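Local coordinates for protein apical membrane antigen 1 (Babesia divergens, PDB 4APM) that probably binds a rhoptry neck partner at the moving junction while the parasite invades host red cells, and carries a calcium ion, at residues G35-G40 with A143-Y148; H44-G49 with S206-K211; V364-I369 with E393-S398. One frame throughout, in Å; residues are numbered along the deposited sequence.

Contact 1 (G35-G40 with A143-Y148); sequences GTERVG and ATKYRY
An ST turn in loop 143-148 docks on strand 35-39 of a β-hairpin, and Thr144 reaches from the turn to the carbonyl of Arg38. Thr144 OG1 lies anti to the backbone N (chi1 -168°), on the side of the carbonyl carbon. From there it does two jobs. Thr144 OG1 donates a hydrogen bond to Arg38 O at 2.7 Å, arriving from above the carbonyl plane. Thr144 OG1 also accepts one from Tyr146 N within its own loop, at 3.0 Å, which is the bond that makes the ST turn. The hydroxyl therefore ties the bend of the loop to the edge of the strand.

Water 1 adds a second link. Water 1 donates to Arg38 O at 2.9 Å and accepts from Lys145 N at 2.9 Å. A longer donation goes to Glu37 OE1. Arg38 O is thus gripped by two donors, the hydroxyl and the water.

Glu37 covers the next part of the loop. Its CG lies beside the backbone N (chi1 -55°) and the chain bends at chi2. Glu37 CB sits 3.8 Å from Tyr146 N, and CG packs over the carbonyl group of Lys145. The two side chains of Glu37 and Lys145 slant across one another. Their charged ends do not meet, so any attraction is probably weak.

Arg147 braces the loop from within, its NH1 donating to both Thr144 O and Tyr146 O. Outside the two segments, Glu37 exchanges backbone hydrogen bonds with His44 on the partner strand of the hairpin. Tyr146 packs on the side chain of that same His44. At the edge of the contact, Glu37 OE1 rests against the aliphatic chain of Lys145, 3.2 Å from Lys145 CB and 3.5 Å from Lys145 CD.

Contact 2 (H44-G49 with S206-K211); sequences HRMPTG and SSRVDK
Two methyl groups lie over one face of the Arg208 guanidinium, Met46 CE and Thr48 CG2. Met46 CE is tight against the group, 3.1 Å from Arg208 NH2 and 3.6 Å from Arg208 CZ. The Met46 side chain meets Arg208 at about a right angle. Its CG stands between the backbone N and the carbonyl carbon (chi1 69°), and the chain then runs extended out to CE. Thr48 approaches differently. It lies side by side with Arg208, both pointing the same way, and Thr48 CG2 comes to 3.6 Å from Arg208 NH1. The Arg208 chain is extended from CG to NE, with CB near Thr48 O and CD near Thr48 CB. Beyond the two segments, NH2 has a long, weak ion pair with Glu37 OE2.

Ser206 carries the polar side of the contact. Ser206 OG donates to Gly49 O at 3.0 Å, tilted from the carbonyl plane. Ser206 OG also accepts from Arg208 N at 3.0 Å, with an N-H...O angle of 163°. One hydroxyl thus serves both its own turn and the opposite segment. Water 2 joins the same pair of residues, donating to Gly49 O at 2.7 Å and accepting from Ser206 N. Gly49 O is therefore held by two donors. Ser206 CB also packs on Pro47, 3.7 Å from the proline CB.

The Thr48 and Gly49 segment is held from elsewhere too, since Asp32 takes hydrogen bonds from both backbone N atoms. The backbone of Asp210 pairs with that of Lys50, which carries the association one step further along the chain. The arrangement is a type I β-turn, Ser206 to Val209, that follows strand 202-205, packs at the end of strand 42-46 and is overlaid by a serine ST turn.

Contact 3 (V364-I369 with E393-S398); sequences VTNGYI and EALKCS
Asn366 reaches from segment 364-369 to the backbone of Lys396, and its side chain meets Ala394, Leu395 and Lys396 in turn. Asn366 CB comes first, 3.5 Å from Ala394 O. CG lies anti to the backbone N (chi1 177°), and Asn366 CG there packs 3.7 Å from Lys396 CG.

The two ends of the amide have different partners. Asn366 OD1 accepts a hydrogen bond from Lys396 N at 3.0 Å. The N-H points well at the oxygen, with an angle of 158°. The donor nevertheless stands high above the amide plane, 74° out of it. Asn366 OD1 also has Leu395 CD1 beside it at 3.6 Å, a methyl on the branch end that turns back toward Asn366. Asn366 ND2 meets the start of the Lys396 chain, 3.8 Å from both Lys396 CB and CG. Its polar partner lies elsewhere, as it donates to Ser234 OG. The amide therefore links the loop to the neighbouring strand 234-237.

Apolar packing is added at the start of the segment. Val364 CG1 touches Ala394 CB at 3.8 Å.

Strand 367-368 pairs on both sides: the backbones of Asn366 and Tyr368 hydrogen-bond with Cys235, and that of Gly367 with Thr388. Cys397, next in the chain after Lys396, forms a disulfide with Cys415 on strand 410-416. The arrangement is an asparagine side chain latching a connecting loop to the mixed β-sheet, where the disulfide-bonded C-terminal part of the ectodomain, probably domain III, joins strand 234-237.

In the fold
From the N terminus, the chain first lays down strand 35-39 and then strand 42-46, the hairpin on which contacts 1 and 2 begin. Contact 1 closes when the loop leading to strand 150-153 returns to the first strand. Contact 2 closes later, when the loop after strand 202-205 returns to the end of the second. Their loops cross, and the hairpin pairing brings the two contacts together, with centres about 11 Å apart. Together they tie the hairpin to loops flanking the five-stranded sheet. Contact 3 follows in series and closes a loop that includes strand 387-389, within the seven-stranded mixed sheet. It lies on the opposite side of the chain's centre.

Contact 1 (G35-G40 with A143-Y148)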
loop_
_atom_site.group_PDB
_atom_site.type_symbol
_atom_site.label_atom_id
_atom_site.label_comp_id
_atom_site.label_asym_id
_atom_site.label_seq_id
_atom_site.Cartn_x
_atom_site.Cartn_y
_atom_site.Cartn_z
ATOM N N GLY A 35 -17.060 0.459 6.640
ATOM C CA GLY A 35 -18.312 1.188 6.830
ATOM C C GLY A 35 -19.576 0.328 6.798
ATOM O O GLY A 35 -19.612 -0.753 6.185
ATOM N N THR A 36 -20.611 0.815 7.480
ATOM C CA THR A 36 -21.938 0.211 7.442
ATOM C C THR A 36 -22.992 1.264 7.143
ATOM O O THR A 36 -22.924 2.386 7.646
ATOM C CB THR A 36 -22.297 -0.462 8.775
ATOM O OG1 THR A 36 -21.186 -1.230 9.226
ATOM C CG2 THR A 36 -23.484 -1.400 8.595
ATOM N N GLU A 37 -23.932 0.911 6.275
ATOM C CA GLU A 37 -25.032 1.803 5.924
ATOM C C GLU A 37 -26.327 1.030 5.742
ATOM O O GLU A 37 -26.348 -0.095 5.188
ATOM C CB GLU A 37 -24.731 2.629 4.672
ATOM C CG GLU A 37 -23.443 3.421 4.745
ATOM C CD GLU A 37 -23.531 4.594 5.706
ATOM O OE1 GLU A 37 -24.662 5.066 5.971
ATOM O OE2 GLU A 37 -22.466 5.037 6.194
ATOM N N ARG A 38 -27.397 1.639 6.246
ATOM C CA ARG A 38 -28.732 1.131 6.066
ATOM C C ARG A 38 -29.168 1.386 4.636
ATOM O O ARG A 38 -29.052 2.501 4.126
ATOM C CB ARG A 38 -29.708 1.773 7.077
ATOM C CG ARG A 38 -31.187 1.604 6.723
ATOM C CD ARG A 38 -32.109 1.574 7.942
ATOM N NE ARG A 38 -31.813 2.650 8.886
ATOM C CZ ARG A 38 -31.572 2.465 10.180
ATOM N NH1 ARG A 38 -31.639 1.247 10.705
ATOM N NH2 ARG A 38 -31.305 3.504 10.959
ATOM N N VAL A 39 -29.618 0.322 3.985
ATOM C CA VAL A 39 -30.345 0.419 2.736
ATOM C C VAL A 39 -31.768 -0.143 2.927
ATOM O O VAL A 39 -32.011 -1.346 2.782
ATOM C CB VAL A 39 -29.591 -0.295 1.596
ATOM C CG1 VAL A 39 -29.001 -1.601 2.080
ATOM C CG2 VAL A 39 -30.488 -0.505 0.395
ATOM N N GLY A 40 -32.696 0.744 3.284
ATOM C CA GLY A 40 -34.024 0.326 3.708
ATOM C C GLY A 40 -34.027 -0.037 5.174
ATOM O O GLY A 40 -33.779 0.809 6.023
ATOM N N ALA A 143 -32.291 6.862 -0.872
ATOM C CA ALA A 143 -31.687 7.719 0.150
ATOM C C ALA A 143 -30.517 7.063 0.904
ATOM O O ALA A 143 -29.976 7.655 1.844
ATOM C CB ALA A 143 -32.741 8.198 1.145
ATOM N N THR A 144 -30.141 5.843 0.532
ATOM C CA THR A 144 -29.016 5.200 1.215
ATOM C C THR A 144 -27.697 5.946 1.007
ATOM O O THR A 144 -27.468 6.557 -0.043
ATOM C CB THR A 144 -28.867 3.714 0.849
ATOM O OG1 THR A 144 -27.939 3.106 1.745
ATOM C CG2 THR A 144 -28.378 3.532 -0.586
ATOM N N LYS A 145 -26.872 5.946 2.048
ATOM C CA LYS A 145 -25.489 6.386 1.961
ATOM C C LYS A 145 -24.586 5.239 1.455
ATOM O O LYS A 145 -23.349 5.400 1.326
ATOM C CB LYS A 145 -25.011 6.860 3.332
ATOM C CG LYS A 145 -25.474 8.256 3.712
ATOM C CD LYS A 145 -25.561 8.402 5.225
ATOM C CE LYS A 145 -25.146 9.797 5.670
ATOM N NZ LYS A 145 -25.861 10.234 6.909
ATOM N N TYR A 146 -25.204 4.090 1.164
ATOM C CA TYR A 146 -24.476 2.915 0.685
ATOM C C TYR A 146 -23.900 3.149 -0.715
ATOM O O TYR A 146 -24.591 3.652 -1.606
ATOM C CB TYR A 146 -25.379 1.675 0.691
ATOM C CG TYR A 146 -24.651 0.394 0.343
ATOM C CD1 TYR A 146 -24.478 0.021 -0.964
ATOM C CD2 TYR A 146 -24.073 -0.393 1.333
ATOM C CE1 TYR A 146 -23.787 -1.129 -1.286
ATOM C CE2 TYR A 146 -23.377 -1.538 1.024
ATOM C CZ TYR A 146 -23.232 -1.894 -0.287
ATOM O OH TYR A 146 -22.533 -3.027 -0.621
ATOM N N ARG A 147 -22.631 2.786 -0.899
ATOM C CA ARG A 147 -21.966 2.942 -2.197
ATOM C C ARG A 147 -21.119 1.721 -2.524
ATOM O O ARG A 147 -20.638 1.044 -1.632
ATOM C CB ARG A 147 -21.107 4.208 -2.233
ATOM C CG ARG A 147 -21.876 5.528 -2.064
ATOM C CD ARG A 147 -22.836 5.809 -3.215
ATOM N NE ARG A 147 -23.464 7.113 -3.032
ATOM C CZ ARG A 147 -24.650 7.307 -2.440
ATOM N NH1 ARG A 147 -25.394 6.281 -2.026
ATOM N NH2 ARG A 147 -25.100 8.538 -2.264
ATOM N N TYR A 148 -20.983 1.416 -3.808
ATOM C CA TYR A 148 -20.257 0.220 -4.240
ATOM C C TYR A 148 -18.763 0.562 -4.353
ATOM O O TYR A 148 -18.413 1.742 -4.493
ATOM C CB TYR A 148 -20.784 -0.223 -5.599
ATOM C CG TYR A 148 -22.227 -0.661 -5.609
ATOM C CD1 TYR A 148 -22.571 -1.954 -5.253
ATOM C CD2 TYR A 148 -23.243 0.197 -6.047
ATOM C CE1 TYR A 148 -23.878 -2.382 -5.291
ATOM C CE2 TYR A 148 -24.564 -0.212 -6.062
ATOM C CZ TYR A 148 -24.869 -1.511 -5.687
ATOM O OH TYR A 148 -26.158 -1.969 -5.720
HETATM O O HOH W 1 -27.645 4.947 4.676
#

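Contact 2 (H44-G49 with S206-K211)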
loop_
_atom_site.group_PDB
_atom_site.type_symbol
_atom_site.label_atom_id
_atom_site.label_comp_id
_atom_site.label_asym_id
_atom_site.label_seq_id
_atom_site.Cartn_x
_atom_site.Cartn_y
_atom_site.Cartn_z
ATOM N N HIS A 44 -25.767 -2.823 5.767
ATOM C CA HIS A 44 -24.813 -3.501 4.889
ATOM C C HIS A 44 -23.431 -2.907 5.047
ATOM O O HIS A 44 -23.277 -1.718 5.295
ATOM C CB HIS A 44 -25.290 -3.441 3.445
ATOM C CG HIS A 44 -26.428 -4.392 3.141
ATOM N ND1 HIS A 44 -27.712 -4.104 3.425
ATOM C CD2 HIS A 44 -26.427 -5.674 2.579
ATOM C CE1 HIS A 44 -28.493 -5.143 3.064
ATOM N NE2 HIS A 44 -27.706 -6.095 2.536
ATOM N N ARG A 45 -22.419 -3.759 5.051
ATOM C CA ARG A 45 -21.049 -3.285 5.151
ATOM C C ARG A 45 -20.514 -2.881 3.771
ATOM O O ARG A 45 -20.905 -3.437 2.740
ATOM C CB ARG A 45 -20.159 -4.356 5.765
ATOM C CG ARG A 45 -20.486 -4.686 7.205
ATOM C CD ARG A 45 -19.492 -5.688 7.744
ATOM N NE ARG A 45 -18.311 -5.021 8.288
ATOM C CZ ARG A 45 -17.181 -5.640 8.604
ATOM N NH1 ARG A 45 -17.066 -6.951 8.414
ATOM N NH2 ARG A 45 -16.153 -4.942 9.083
ATOM N N MET A 46 -19.601 -1.926 3.771
ATOM C CA MET A 46 -19.000 -1.443 2.556
ATOM C C MET A 46 -17.568 -0.939 2.834
ATOM O O MET A 46 -17.245 -0.604 3.972
ATOM C CB MET A 46 -19.846 -0.313 1.983
ATOM C CG MET A 46 -19.799 0.923 2.841
ATOM S SD MET A 46 -21.008 2.069 2.211
ATOM C CE MET A 46 -20.318 3.587 2.801
ATOM N N PRO A 47 -16.722 -0.869 1.777
ATOM C CA PRO A 47 -15.396 -0.246 1.858
ATOM C C PRO A 47 -15.514 1.250 2.078
ATOM O O PRO A 47 -16.427 1.887 1.544
ATOM C CB PRO A 47 -14.784 -0.514 0.465
ATOM C CG PRO A 47 -15.704 -1.506 -0.217
ATOM C CD PRO A 47 -17.047 -1.311 0.406
ATOM N N THR A 48 -14.560 1.819 2.814
ATOM C CA THR A 48 -14.582 3.240 3.102
ATOM C C THR A 48 -13.163 3.788 3.162
ATOM O O THR A 48 -12.965 4.926 3.536
ATOM C CB THR A 48 -15.268 3.528 4.474
ATOM O OG1 THR A 48 -14.592 2.799 5.491
ATOM C CG2 THR A 48 -16.708 3.087 4.465
ATOM N N GLY A 49 -12.178 2.968 2.829
ATOM C CA GLY A 49 -10.785 3.400 2.870
ATOM C C GLY A 49 -10.476 4.572 1.948
ATOM O O GLY A 49 -11.041 4.670 0.847
ATOM N N SER A 206 -12.688 2.671 -2.589
ATOM C CA SER A 206 -14.018 2.976 -2.189
ATOM C C SER A 206 -14.312 4.379 -2.671
ATOM O O SER A 206 -13.408 5.114 -3.022
ATOM C CB SER A 206 -14.106 2.925 -0.657
ATOM O OG SER A 206 -13.828 4.197 -0.116
ATOM N N SER A 207 -15.561 4.796 -2.555
ATOM C CA SER A 207 -15.960 6.123 -3.018
ATOM C C SER A 207 -15.416 7.244 -2.128
ATOM O O SER A 207 -15.594 8.410 -2.427
ATOM C CB SER A 207 -17.464 6.201 -3.086
ATOM O OG SER A 207 -18.003 6.186 -1.773
ATOM N N ARG A 208 -14.709 6.892 -1.061
ATOM C CA ARG A 208 -14.165 7.898 -0.175
ATOM C C ARG A 208 -12.698 8.184 -0.401
ATOM O O ARG A 208 -12.060 8.847 0.397
ATOM C CB ARG A 208 -14.439 7.512 1.260
ATOM C CG ARG A 208 -15.913 7.660 1.535
ATOM C CD ARG A 208 -16.358 7.070 2.838
ATOM N NE ARG A 208 -17.809 6.955 2.763
ATOM C CZ ARG A 208 -18.597 6.641 3.782
ATOM N NH1 ARG A 208 -18.083 6.410 4.988
ATOM N NH2 ARG A 208 -19.905 6.593 3.592
ATOM N N VAL A 209 -12.174 7.704 -1.519
ATOM C CA VAL A 209 -10.796 7.958 -1.877
ATOM C C VAL A 209 -10.520 9.451 -1.918
ATOM O O VAL A 209 -11.252 10.225 -2.549
ATOM C CB VAL A 209 -10.424 7.237 -3.187
ATOM C CG1 VAL A 209 -9.187 7.871 -3.848
ATOM C CG2 VAL A 209 -10.220 5.744 -2.883
ATOM N N ASP A 210 -9.549 9.846 -1.106
ATOM C CA ASP A 210 -8.966 11.180 -1.098
ATOM C C ASP A 210 -8.702 11.706 -2.542
ATOM O O ASP A 210 -8.006 11.047 -3.331
ATOM C CB ASP A 210 -7.654 11.107 -0.268
ATOM C CG ASP A 210 -7.143 12.470 0.142
ATOM O OD1 ASP A 210 -7.601 13.472 -0.452
ATOM O OD2 ASP A 210 -6.288 12.545 1.053
ATOM N N LYS A 211 -9.268 12.872 -2.891
ATOM C CA LYS A 211 -8.947 13.535 -4.158
ATOM C C LYS A 211 -7.437 13.697 -4.288
ATOM O O LYS A 211 -6.880 13.733 -5.403
ATOM C CB LYS A 211 -9.578 14.942 -4.266
ATOM C CG LYS A 211 -10.956 15.147 -3.650
ATOM C CD LYS A 211 -11.999 14.246 -4.264
ATOM C CE LYS A 211 -12.933 14.981 -5.208
ATOM N NZ LYS A 211 -14.048 14.045 -5.532
HETATM O O HOH W 2 -10.049 2.873 -0.842
#

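Contact 3 (V364-I369 with E393-S398)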
loop_
_atom_site.group_PDB
_atom_site.type_symbol
_atom_site.label_atom_id
_atom_site.label_comp_id
_atom_site.label_asym_id
_atom_site.label_seq_id
_atom_site.Cartn_x
_atom_site.Cartn_y
_atom_site.Cartn_z
ATOM N N VAL A 364 17.642 14.828 6.469
ATOM C CA VAL A 364 18.937 14.262 6.860
ATOM C C VAL A 364 18.940 13.906 8.346
ATOM O O VAL A 364 18.614 14.736 9.189
ATOM C CB VAL A 364 20.123 15.207 6.500
ATOM C CG1 VAL A 364 21.459 14.540 6.799
ATOM C CG2 VAL A 364 20.073 15.604 5.029
ATOM N N THR A 365 19.234 12.643 8.643
ATOM C CA THR A 365 19.288 12.130 10.018
ATOM C C THR A 365 20.253 10.937 10.047
ATOM O O THR A 365 20.549 10.359 9.015
ATOM C CB THR A 365 17.899 11.644 10.524
ATOM O OG1 THR A 365 17.366 10.668 9.618
ATOM C CG2 THR A 365 16.919 12.805 10.660
ATOM N N ASN A 366 20.744 10.579 11.227
ATOM C CA ASN A 366 21.519 9.352 11.384
ATOM C C ASN A 366 20.619 8.090 11.552
ATOM O O ASN A 366 19.691 8.087 12.368
ATOM C CB ASN A 366 22.489 9.495 12.572
ATOM C CG ASN A 366 23.281 8.223 12.835
ATOM O OD1 ASN A 366 24.172 7.867 12.063
ATOM N ND2 ASN A 366 22.902 7.493 13.885
ATOM N N GLY A 367 20.894 7.035 10.785
ATOM C CA GLY A 367 20.069 5.826 10.847
ATOM C C GLY A 367 20.815 4.566 11.257
ATOM O O GLY A 367 21.980 4.378 10.881
ATOM N N TYR A 368 20.150 3.700 12.026
ATOM C CA TYR A 368 20.610 2.316 12.193
ATOM C C TYR A 368 19.900 1.397 11.225
ATOM O O TYR A 368 18.674 1.349 11.220
ATOM C CB TYR A 368 20.393 1.837 13.625
ATOM C CG TYR A 368 21.227 2.598 14.611
ATOM C CD1 TYR A 368 20.937 3.931 14.907
ATOM C CD2 TYR A 368 22.378 2.032 15.162
ATOM C CE1 TYR A 368 21.735 4.664 15.770
ATOM C CE2 TYR A 368 23.171 2.747 16.042
ATOM C CZ TYR A 368 22.845 4.066 16.341
ATOM O OH TYR A 368 23.640 4.795 17.199
ATOM N N ILE A 369 20.663 0.695 10.383
ATOM C CA ILE A 369 20.075 -0.237 9.417
ATOM C C ILE A 369 19.447 -1.497 10.052
ATOM O O ILE A 369 18.461 -2.028 9.534
ATOM C CB ILE A 369 21.065 -0.652 8.302
ATOM C CG1 ILE A 369 22.265 -1.406 8.871
ATOM C CG2 ILE A 369 21.485 0.546 7.459
ATOM C CD1 ILE A 369 23.085 -2.119 7.818
ATOM N N GLU A 393 28.730 14.829 8.527
ATOM C CA GLU A 393 28.480 15.533 9.777
ATOM C C GLU A 393 27.322 14.915 10.580
ATOM O O GLU A 393 27.382 14.846 11.818
ATOM C CB GLU A 393 28.220 17.024 9.507
ATOM C CG GLU A 393 27.505 17.316 8.186
ATOM C CD GLU A 393 28.445 17.716 7.044
ATOM O OE1 GLU A 393 28.918 18.875 7.030
ATOM O OE2 GLU A 393 28.667 16.896 6.127
ATOM N N ALA A 394 26.281 14.457 9.875
ATOM C CA ALA A 394 25.109 13.844 10.523
ATOM C C ALA A 394 25.372 12.411 11.011
ATOM O O ALA A 394 24.853 11.991 12.050
ATOM C CB ALA A 394 23.906 13.878 9.593
ATOM N N LEU A 395 26.184 11.674 10.259
ATOM C CA LEU A 395 26.563 10.313 10.633
ATOM C C LEU A 395 27.202 10.218 12.022
ATOM O O LEU A 395 28.249 10.808 12.270
ATOM C CB LEU A 395 27.522 9.735 9.595
ATOM C CG LEU A 395 28.038 8.330 9.896
ATOM C CD1 LEU A 395 26.897 7.311 9.843
ATOM C CD2 LEU A 395 29.132 7.976 8.900
ATOM N N LYS A 396 26.579 9.452 12.913
ATOM C CA LYS A 396 27.209 9.063 14.163
ATOM C C LYS A 396 28.059 7.816 13.928
ATOM O O LYS A 396 27.565 6.805 13.426
ATOM C CB LYS A 396 26.153 8.844 15.253
ATOM C CG LYS A 396 25.220 10.041 15.401
ATOM C CD LYS A 396 24.328 9.996 16.640
ATOM C CE LYS A 396 23.428 11.233 16.674
ATOM N NZ LYS A 396 23.074 11.707 18.047
ATOM N N CYS A 397 29.361 7.936 14.187
ATOM C CA CYS A 397 30.313 6.861 13.906
ATOM C C CYS A 397 31.430 6.799 14.947
ATOM O O CYS A 397 31.966 7.821 15.374
ATOM C CB CYS A 397 30.907 7.008 12.497
ATOM S SG CYS A 397 32.006 5.653 11.980
ATOM N N SER A 398 31.791 5.586 15.329
ATOM C CA SER A 398 32.788 5.385 16.353
ATOM C C SER A 398 33.921 4.536 15.801
ATOM O O SER A 398 34.694 3.959 16.561
ATOM C CB SER A 398 32.160 4.685 17.556
ATOM O OG SER A 398 31.989 3.304 17.288
#